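CLIP-associating protein (Drosophila melanogaster, PDB 4G3A) tracks microtubule plus ends and stabilises dynamic microtubules during mitotic spindle formation, this chain being its N-terminal TOG-like domain of HEAT repeats. Local coordinates at residues I129-F137 against F148-L156; V166-L177 against A188-V199. All coordinates share one frame; numbering follows the deposited sequence.

Contact 1: residues I129-F137 against F148-L156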
loop_
_atom_site.group_PDB
_atom_site.type_symbol
_atom_site.label_atom_id
_atom_site.label_comp_id
_atom_site.label_asym_id
_atom_site.label_seq_id
_atom_site.Cartn_x
_atom_site.Cartn_y
_atom_site.Cartn_z
ATOM N N ILE A 129 -2.393 -6.188 5.783
ATOM C CA ILE A 129 -1.072 -5.865 6.324
ATOM C C ILE A 129 -0.216 -7.137 6.448
ATOM O O ILE A 129 0.964 -7.136 6.087
ATOM C CB ILE A 129 -1.149 -5.094 7.668
ATOM C CG1 ILE A 129 -1.961 -3.808 7.508
ATOM C CG2 ILE A 129 0.252 -4.797 8.197
ATOM C CD1 ILE A 129 -1.450 -2.871 6.434
ATOM N N ASP A 130 -0.815 -8.221 6.946
ATOM C CA ASP A 130 -0.107 -9.504 7.045
ATOM C C ASP A 130 0.397 -9.956 5.676
ATOM O O ASP A 130 1.529 -10.407 5.531
ATOM C CB ASP A 130 -1.011 -10.604 7.614
ATOM C CG ASP A 130 -1.289 -10.452 9.104
ATOM O OD1 ASP A 130 -0.931 -9.418 9.704
ATOM O OD2 ASP A 130 -1.888 -11.389 9.673
ATOM N N LYS A 131 -0.458 -9.846 4.667
ATOM C CA LYS A 131 -0.087 -10.261 3.323
ATOM C C LYS A 131 1.067 -9.407 2.801
ATOM O O LYS A 131 2.013 -9.916 2.202
ATOM C CB LYS A 131 -1.297 -10.148 2.379
ATOM C CG LYS A 131 -1.028 -10.681 0.992
ATOM C CD LYS A 131 -0.694 -12.181 1.027
ATOM C CE LYS A 131 -0.814 -12.818 -0.378
ATOM N NZ LYS A 131 -0.352 -14.231 -0.320
ATOM N N LEU A 132 0.994 -8.102 3.030
ATOM C CA LEU A 132 2.071 -7.213 2.610
ATOM C C LEU A 132 3.369 -7.591 3.324
ATOM O O LEU A 132 4.451 -7.543 2.734
ATOM C CB LEU A 132 1.721 -5.767 2.944
ATOM C CG LEU A 132 0.570 -5.161 2.132
ATOM C CD1 LEU A 132 0.218 -3.799 2.691
ATOM C CD2 LEU A 132 0.971 -5.041 0.686
ATOM N N ALA A 133 3.251 -7.899 4.610
ATOM C CA ALA A 133 4.421 -8.166 5.454
ATOM C C ALA A 133 5.271 -9.265 4.837
ATOM O O ALA A 133 6.504 -9.188 4.825
ATOM C CB ALA A 133 3.989 -8.564 6.846
ATOM N N THR A 134 4.596 -10.289 4.324
ATOM C CA THR A 134 5.276 -11.414 3.700
ATOM C C THR A 134 6.254 -10.966 2.614
ATOM O O THR A 134 7.353 -11.505 2.502
ATOM C CB THR A 134 4.261 -12.432 3.143
ATOM O OG1 THR A 134 3.538 -13.011 4.239
ATOM C CG2 THR A 134 4.968 -13.544 2.360
ATOM N N SER A 135 5.863 -9.970 1.825
ATOM C CA SER A 135 6.679 -9.535 0.697
ATOM C C SER A 135 7.535 -8.315 1.009
ATOM O O SER A 135 8.514 -8.046 0.315
ATOM C CB SER A 135 5.791 -9.204 -0.510
ATOM O OG SER A 135 5.054 -10.327 -0.958
ATOM N N CYS A 136 7.155 -7.558 2.035
ATOM C CA CYS A 136 7.710 -6.222 2.204
ATOM C C CYS A 136 8.858 -6.116 3.202
ATOM O O CYS A 136 9.773 -5.316 3.006
ATOM C CB CYS A 136 6.598 -5.215 2.562
ATOM S SG CYS A 136 5.491 -4.838 1.137
ATOM N N PHE A 137 8.809 -6.896 4.278
ATOM C CA PHE A 137 9.800 -6.726 5.331
ATOM C C PHE A 137 11.200 -7.002 4.781
ATOM O O PHE A 137 12.163 -6.344 5.154
ATOM C CB PHE A 137 9.511 -7.627 6.542
ATOM C CG PHE A 137 8.601 -6.996 7.577
ATOM C CD1 PHE A 137 8.933 -5.785 8.164
ATOM C CD2 PHE A 137 7.428 -7.630 7.976
ATOM C CE1 PHE A 137 8.103 -5.197 9.125
ATOM C CE2 PHE A 137 6.586 -7.055 8.938
ATOM C CZ PHE A 137 6.931 -5.831 9.510
ATOM N N PHE A 148 6.400 0.338 3.330
ATOM C CA PHE A 148 5.566 -0.619 4.032
ATOM C C PHE A 148 5.411 -0.273 5.511
ATOM O O PHE A 148 4.309 -0.383 6.056
ATOM C CB PHE A 148 6.051 -2.062 3.854
ATOM C CG PHE A 148 5.303 -3.043 4.716
ATOM C CD1 PHE A 148 3.919 -3.139 4.626
ATOM C CD2 PHE A 148 5.978 -3.833 5.649
ATOM C CE1 PHE A 148 3.220 -4.012 5.433
ATOM C CE2 PHE A 148 5.279 -4.721 6.460
ATOM C CZ PHE A 148 3.906 -4.810 6.346
ATOM N N LEU A 149 6.498 0.157 6.156
ATOM C CA LEU A 149 6.401 0.608 7.548
ATOM C C LEU A 149 5.374 1.731 7.641
ATOM O O LEU A 149 4.580 1.773 8.575
ATOM C CB LEU A 149 7.765 1.042 8.097
ATOM C CG LEU A 149 8.762 -0.112 8.291
ATOM C CD1 LEU A 149 10.170 0.394 8.568
ATOM C CD2 LEU A 149 8.306 -1.082 9.387
ATOM N N GLN A 150 5.366 2.618 6.650
ATOM C CA GLN A 150 4.417 3.724 6.644
ATOM C C GLN A 150 2.988 3.223 6.433
ATOM O O GLN A 150 2.038 3.776 6.992
ATOM C CB GLN A 150 4.804 4.757 5.583
ATOM C CG GLN A 150 3.914 5.990 5.566
ATOM C CD GLN A 150 4.071 6.843 6.803
ATOM O OE1 GLN A 150 3.082 7.205 7.456
ATOM N NE2 GLN A 150 5.317 7.166 7.145
ATOM N N THR A 151 2.833 2.170 5.630
ATOM C CA THR A 151 1.520 1.569 5.438
ATOM C C THR A 151 0.983 1.066 6.772
ATOM O O THR A 151 -0.203 1.212 7.073
ATOM C CB THR A 151 1.571 0.375 4.456
ATOM O OG1 THR A 151 2.113 0.801 3.198
ATOM C CG2 THR A 151 0.178 -0.206 4.253
ATOM N N ILE A 152 1.852 0.444 7.562
ATOM C CA ILE A 152 1.459 -0.022 8.889
ATOM C C ILE A 152 1.014 1.151 9.755
ATOM O O ILE A 152 -0.034 1.107 10.419
ATOM C CB ILE A 152 2.629 -0.716 9.604
ATOM C CG1 ILE A 152 2.993 -2.027 8.902
ATOM C CG2 ILE A 152 2.288 -0.948 11.076
ATOM C CD1 ILE A 152 4.243 -2.694 9.474
ATOM N N VAL A 153 1.815 2.204 9.746
ATOM C CA VAL A 153 1.502 3.398 10.550
ATOM C C VAL A 153 0.134 3.965 10.157
ATOM O O VAL A 153 -0.708 4.254 11.021
ATOM C CB VAL A 153 2.599 4.467 10.423
ATOM C CG1 VAL A 153 2.095 5.823 10.931
ATOM C CG2 VAL A 153 3.853 4.044 11.214
ATOM N N ASN A 154 -0.097 4.095 8.856
ATOM C CA ASN A 154 -1.355 4.676 8.368
ATOM C C ASN A 154 -2.547 3.804 8.730
ATOM O O ASN A 154 -3.590 4.309 9.130
ATOM C CB ASN A 154 -1.324 4.886 6.848
ATOM C CG ASN A 154 -0.295 5.911 6.409
ATOM O OD1 ASN A 154 0.110 5.935 5.249
ATOM N ND2 ASN A 154 0.140 6.758 7.333
ATOM N N ALA A 155 -2.396 2.489 8.567
ATOM C CA ALA A 155 -3.459 1.548 8.906
ATOM C C ALA A 155 -3.820 1.575 10.402
ATOM O O ALA A 155 -4.997 1.509 10.780
ATOM C CB ALA A 155 -3.064 0.150 8.493
ATOM N N LEU A 156 -2.803 1.665 11.248
ATOM C CA LEU A 156 -3.016 1.787 12.686
ATOM C C LEU A 156 -3.721 3.095 13.011
ATOM O O LEU A 156 -4.693 3.131 13.765
ATOM C CB LEU A 156 -1.661 1.722 13.413
ATOM C CG LEU A 156 -1.641 1.428 14.915
ATOM C CD1 LEU A 156 -2.252 0.066 15.204
ATOM C CD2 LEU A 156 -0.203 1.516 15.465
#
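Phe148 drives its ring into the flank of helix 129-136, a knob seated among Ile129, Leu132, Ala133 and Cys136. With CG anti to the backbone N (chi1 173°), the ring reaches straight across between two nearly antiparallel helices, whose axes come no closer than 10.8 Å over these segments. Helices 125-136 and 142-159, consecutive in the chain, form an antiparallel helical hairpin of the TOG domain. The packing is tightest round the Phe148 ring: Cys136 CB lies 3.3 Å from Phe148 CG. Leu132 CB comes within 3.4 Å of Phe148 CE1, and Ala133 CA sits close to CZ. The Cys136 sulfur stands obliquely off the ring, SG 4.6 Å from its centroid. At the far edge, Phe148 CE2 points into the middle of the Phe137 face, a T-shaped pair with planes at 84° and centroids 5.0 Å apart. In the reverse direction Ile129 is a knob among Phe148, Thr151, Ile152 and Ala155; its CD1 touches Thr151 CG2 at 3.8 Å, while CG2 lies against Ile152 CG1.

The packing slackens only beyond the T-shaped pair, on the side of the partly exposed Ala133 and Phe137, where Phe137 CE1 lies 4.1 Å from Leu149 CD2 and CZ is as far from Ile152 CD1. Thr151 offers its methyl to the interface, whereas its OG1 bonds to Gln111 and to the carbonyl of Glu147. Helices 88-98 and 104-119 cover the Leu132 side through Ile96 and Leu114. Joined by aromatic, aliphatic and sulfur contacts without a direct polar bond, the two helices owe their mutual fit to shape and burial of apolar surface.

Contact 2: residues V166-L177 against A188-V199; sequences VRVYIPPVCALL and AIQTLVEIYKHV
The third HEAT repeat pairs its short first helix, 170-175, with helix 182-199, and this contact is the apolar seam between them. The axes run roughly antiparallel, at 149°, and approach to 9.5 Å. Midway along, Leu192 packs against Val173 and Cys174: Val173 CG1, set anti to the backbone N (chi1 169°), slides alongside Leu192 CG at 3.7 Å, and Leu192 CD1 meets Cys174 SG at 4.1 Å. The same methyl faces Leu177 CD1 tip to tip. Replacing Leu192 by an alanine would probably open a gap beside Val173 CG1 and leave Cys174 SG and Leu177 CD1 without their partner across the seam.

At one end the segments close in, where small Ala188 admits the backbone of the opposite segment; its CB rests 3.8 Å from Val173 O and 3.9 Å from Leu176 CB. Leu177 crosses Ile189 there at about a right angle, CD2 3.6 Å from Ile189 CG1. The other end is built from beta-branched side chains: Ile170 CD1 slides past Ile195 CD1 at 3.9 Å, and Val166 CG2 touches both Ile195 CG2 and Val199 CG2.

Helix 142-159 packs on one flank, Leu149 touching Leu176 and Thr191, while helix 203-208 sets Leu207 against Ile170 and Cys174, and helix 215-229 reaches Ile189 through Met220.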
loop_
_atom_site.group_PDB
_atom_site.type_symbol
_atom_site.label_atom_id
_atom_site.label_comp_id
_atom_site.label_asym_id
_atom_site.label_seq_id
_atom_site.Cartn_x
_atom_site.Cartn_y
_atom_site.Cartn_z
ATOM N N VAL A 166 -0.723 -5.301 16.374
ATOM C CA VAL A 166 0.652 -5.166 15.911
ATOM C C VAL A 166 1.658 -5.896 16.795
ATOM O O VAL A 166 2.859 -5.813 16.559
ATOM C CB VAL A 166 1.071 -3.691 15.794
ATOM C CG1 VAL A 166 0.373 -3.037 14.611
ATOM C CG2 VAL A 166 0.767 -2.951 17.083
ATOM N N ARG A 167 1.178 -6.613 17.805
ATOM C CA ARG A 167 2.091 -7.311 18.709
ATOM C C ARG A 167 3.078 -8.195 17.934
ATOM O O ARG A 167 4.282 -8.154 18.178
ATOM C CB ARG A 167 1.327 -8.156 19.729
ATOM C CG ARG A 167 2.118 -9.363 20.210
ATOM C CD ARG A 167 1.438 -10.081 21.361
ATOM N NE ARG A 167 1.723 -9.447 22.647
ATOM C CZ ARG A 167 2.854 -9.614 23.326
ATOM N NH1 ARG A 167 3.814 -10.388 22.837
ATOM N NH2 ARG A 167 3.029 -9.005 24.491
ATOM N N VAL A 168 2.555 -8.984 16.994
ATOM C CA VAL A 168 3.375 -9.906 16.212
ATOM C C VAL A 168 4.288 -9.158 15.231
ATOM O O VAL A 168 5.256 -9.718 14.720
ATOM C CB VAL A 168 2.495 -10.948 15.477
ATOM C CG1 VAL A 168 1.925 -10.368 14.197
ATOM C CG2 VAL A 168 3.273 -12.222 15.212
ATOM N N TYR A 169 4.000 -7.882 15.004
ATOM C CA TYR A 169 4.862 -7.031 14.173
ATOM C C TYR A 169 6.103 -6.444 14.856
ATOM O O TYR A 169 7.045 -5.988 14.185
ATOM C CB TYR A 169 4.044 -5.899 13.590
ATOM C CG TYR A 169 3.187 -6.358 12.455
ATOM C CD1 TYR A 169 3.629 -6.251 11.154
ATOM C CD2 TYR A 169 1.943 -6.922 12.684
ATOM C CE1 TYR A 169 2.855 -6.675 10.112
ATOM C CE2 TYR A 169 1.153 -7.349 11.639
ATOM C CZ TYR A 169 1.618 -7.229 10.356
ATOM O OH TYR A 169 0.842 -7.657 9.296
ATOM N N ILE A 170 6.121 -6.449 16.181
ATOM C CA ILE A 170 7.253 -5.831 16.868
ATOM C C ILE A 170 8.599 -6.456 16.486
ATOM O O ILE A 170 9.548 -5.732 16.185
ATOM C CB ILE A 170 7.067 -5.769 18.390
ATOM C CG1 ILE A 170 5.706 -5.148 18.707
ATOM C CG2 ILE A 170 8.189 -4.948 19.021
ATOM C CD1 ILE A 170 5.482 -3.835 17.986
ATOM N N PRO A 171 8.686 -7.800 16.456
ATOM C CA PRO A 171 10.027 -8.315 16.137
ATOM C C PRO A 171 10.487 -8.002 14.695
ATOM O O PRO A 171 11.625 -7.563 14.524
ATOM C CB PRO A 171 9.911 -9.822 16.420
ATOM C CG PRO A 171 8.774 -9.936 17.390
ATOM C CD PRO A 171 7.799 -8.851 16.987
ATOM N N PRO A 172 9.626 -8.198 13.674
ATOM C CA PRO A 172 10.127 -7.773 12.362
ATOM C C PRO A 172 10.425 -6.276 12.248
ATOM O O PRO A 172 11.397 -5.923 11.582
ATOM C CB PRO A 172 9.005 -8.177 11.391
ATOM C CG PRO A 172 7.846 -8.546 12.237
ATOM C CD PRO A 172 8.375 -8.964 13.563
ATOM N N VAL A 173 9.618 -5.408 12.857
ATOM C CA VAL A 173 9.945 -3.983 12.822
ATOM C C VAL A 173 11.284 -3.736 13.543
ATOM O O VAL A 173 12.127 -2.958 13.089
ATOM C CB VAL A 173 8.836 -3.127 13.460
ATOM C CG1 VAL A 173 9.319 -1.680 13.657
ATOM C CG2 VAL A 173 7.575 -3.183 12.604
ATOM N N CYS A 174 11.489 -4.410 14.664
ATOM C CA CYS A 174 12.756 -4.260 15.379
ATOM C C CYS A 174 13.941 -4.723 14.524
ATOM O O CYS A 174 14.998 -4.107 14.549
ATOM C CB CYS A 174 12.715 -4.982 16.721
ATOM S SG CYS A 174 11.744 -4.111 17.995
ATOM N N ALA A 175 13.756 -5.795 13.753
ATOM C CA ALA A 175 14.798 -6.250 12.836
ATOM C C ALA A 175 15.215 -5.147 11.872
ATOM O O ALA A 175 16.381 -5.056 11.499
ATOM C CB ALA A 175 14.339 -7.488 12.060
ATOM N N LEU A 176 14.260 -4.318 11.455
ATOM C CA LEU A 176 14.573 -3.212 10.552
ATOM C C LEU A 176 15.360 -2.060 11.188
ATOM O O LEU A 176 15.872 -1.194 10.472
ATOM C CB LEU A 176 13.310 -2.695 9.854
ATOM C CG LEU A 176 12.703 -3.692 8.851
ATOM C CD1 LEU A 176 11.601 -3.031 8.049
ATOM C CD2 LEU A 176 13.772 -4.245 7.922
ATOM N N LEU A 177 15.457 -2.041 12.524
ATOM C CA LEU A 177 16.351 -1.096 13.196
ATOM C C LEU A 177 17.798 -1.292 12.747
ATOM O O LEU A 177 18.572 -0.341 12.719
ATOM C CB LEU A 177 16.265 -1.227 14.729
ATOM C CG LEU A 177 14.943 -0.783 15.364
ATOM C CD1 LEU A 177 14.885 -1.149 16.849
ATOM C CD2 LEU A 177 14.740 0.714 15.182
ATOM N N ALA A 188 11.905 2.705 10.928
ATOM C CA ALA A 188 11.579 1.659 11.885
ATOM C C ALA A 188 11.410 2.286 13.274
ATOM O O ALA A 188 10.497 1.928 14.024
ATOM C CB ALA A 188 12.676 0.600 11.898
ATOM N N ILE A 189 12.298 3.220 13.601
ATOM C CA ILE A 189 12.220 3.947 14.867
ATOM C C ILE A 189 10.887 4.665 14.977
ATOM O O ILE A 189 10.148 4.470 15.937
ATOM C CB ILE A 189 13.346 4.991 15.002
ATOM C CG1 ILE A 189 14.703 4.296 15.086
ATOM C CG2 ILE A 189 13.120 5.853 16.239
ATOM C CD1 ILE A 189 15.878 5.232 14.959
ATOM N N GLN A 190 10.590 5.499 13.988
ATOM C CA GLN A 190 9.344 6.250 14.009
ATOM C C GLN A 190 8.114 5.343 14.037
ATOM O O GLN A 190 7.105 5.699 14.649
ATOM C CB GLN A 190 9.264 7.242 12.848
ATOM C CG GLN A 190 8.184 8.285 13.043
ATOM C CD GLN A 190 8.372 9.051 14.341
ATOM O OE1 GLN A 190 9.496 9.236 14.806
ATOM N NE2 GLN A 190 7.276 9.494 14.936
ATOM N N THR A 191 8.196 4.168 13.417
ATOM C CA THR A 191 7.072 3.224 13.420
ATOM C C THR A 191 6.765 2.702 14.829
ATOM O O THR A 191 5.603 2.599 15.232
ATOM C CB THR A 191 7.334 2.011 12.481
ATOM O OG1 THR A 191 7.484 2.466 11.136
ATOM C CG2 THR A 191 6.190 1.023 12.547
ATOM N N LEU A 192 7.814 2.368 15.579
ATOM C CA LEU A 192 7.645 1.941 16.969
ATOM C C LEU A 192 7.068 3.077 17.813
ATOM O O LEU A 192 6.240 2.856 18.702
ATOM C CB LEU A 192 8.973 1.468 17.543
ATOM C CG LEU A 192 9.443 0.158 16.902
ATOM C CD1 LEU A 192 10.880 -0.117 17.297
ATOM C CD2 LEU A 192 8.525 -0.991 17.320
ATOM N N VAL A 193 7.496 4.294 17.514
ATOM C CA VAL A 193 6.974 5.461 18.207
ATOM C C VAL A 193 5.480 5.622 17.915
ATOM O O VAL A 193 4.688 5.836 18.834
ATOM C CB VAL A 193 7.773 6.741 17.860
ATOM C CG1 VAL A 193 7.052 7.985 18.370
ATOM C CG2 VAL A 193 9.181 6.665 18.446
ATOM N N GLU A 194 5.092 5.478 16.648
ATOM C CA GLU A 194 3.679 5.535 16.267
ATOM C C GLU A 194 2.875 4.408 16.919
ATOM O O GLU A 194 1.739 4.620 17.344
ATOM C CB GLU A 194 3.508 5.468 14.739
ATOM C CG GLU A 194 4.355 6.460 13.953
ATOM C CD GLU A 194 3.980 7.920 14.203
ATOM O OE1 GLU A 194 2.870 8.194 14.715
ATOM O OE2 GLU A 194 4.808 8.796 13.875
ATOM N N ILE A 195 3.465 3.213 17.003
ATOM C CA ILE A 195 2.806 2.086 17.660
ATOM C C ILE A 195 2.665 2.375 19.164
ATOM O O ILE A 195 1.658 2.043 19.786
ATOM C CB ILE A 195 3.570 0.765 17.449
ATOM C CG1 ILE A 195 3.304 0.205 16.036
ATOM C CG2 ILE A 195 3.181 -0.249 18.519
ATOM C CD1 ILE A 195 4.245 -0.973 15.660
ATOM N N TYR A 196 3.666 3.010 19.745
ATOM C CA TYR A 196 3.540 3.401 21.154
ATOM C C TYR A 196 2.274 4.238 21.404
ATOM O O TYR A 196 1.612 4.091 22.435
ATOM C CB TYR A 196 4.778 4.152 21.632
ATOM C CG TYR A 196 4.658 4.668 23.061
ATOM C CD1 TYR A 196 4.853 3.826 24.146
ATOM C CD2 TYR A 196 4.339 5.992 23.307
ATOM C CE1 TYR A 196 4.735 4.298 25.456
ATOM C CE2 TYR A 196 4.216 6.474 24.602
ATOM C CZ TYR A 196 4.412 5.628 25.672
ATOM O OH TYR A 196 4.284 6.123 26.955
ATOM N N LYS A 197 1.932 5.108 20.461
ATOM C CA LYS A 197 0.756 5.956 20.636
ATOM C C LYS A 197 -0.522 5.145 20.822
ATOM O O LYS A 197 -1.441 5.587 21.507
ATOM C CB LYS A 197 0.616 6.953 19.491
ATOM C CG LYS A 197 1.690 8.024 19.489
ATOM C CD LYS A 197 1.671 8.814 18.191
ATOM C CE LYS A 197 2.875 9.743 18.104
ATOM N NZ LYS A 197 2.909 10.472 16.808
ATOM N N HIS A 198 -0.574 3.956 20.224
ATOM C CA HIS A 198 -1.774 3.126 20.284
ATOM C C HIS A 198 -1.705 2.112 21.416
ATOM O O HIS A 198 -2.712 1.773 22.031
ATOM C CB HIS A 198 -1.988 2.393 18.954
ATOM C CG HIS A 198 -2.402 3.292 17.838
ATOM N ND1 HIS A 198 -3.707 3.432 17.435
ATOM C CD2 HIS A 198 -1.675 4.126 17.043
ATOM C CE1 HIS A 198 -3.781 4.310 16.449
ATOM N NE2 HIS A 198 -2.549 4.741 16.199
ATOM N N VAL A 199 -0.499 1.637 21.683
ATOM C CA VAL A 199 -0.291 0.489 22.551
ATOM C C VAL A 199 0.089 0.886 23.991
ATOM O O VAL A 199 -0.255 0.198 24.948
ATOM C CB VAL A 199 0.753 -0.448 21.915
ATOM C CG1 VAL A 199 1.365 -1.381 22.936
ATOM C CG2 VAL A 199 0.109 -1.231 20.771
#

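How the contacts relate
Contacts 1 and 2 follow one another along the chain and stand side by side in the row of helices, centres about 11 Å apart. Both are buried pairings of roughly antiparallel helices, but contact 1 centres about 7 Å from the centre of the chain and contact 2 about 18 Å, toward the C-terminal end. Their chemistry differs: contact 1 centres on a pair of phenylalanine rings set among aliphatic side chains, whereas contact 2 is aliphatic with one cysteine. A polar tie joins the pairs, Tyr169 OH lying 2.5 Å from Asp130 OD1, a probable hydrogen bond; Leu149 packs on Thr191 nearby. Helix 142-159 is half of contact 1 and flanks contact 2.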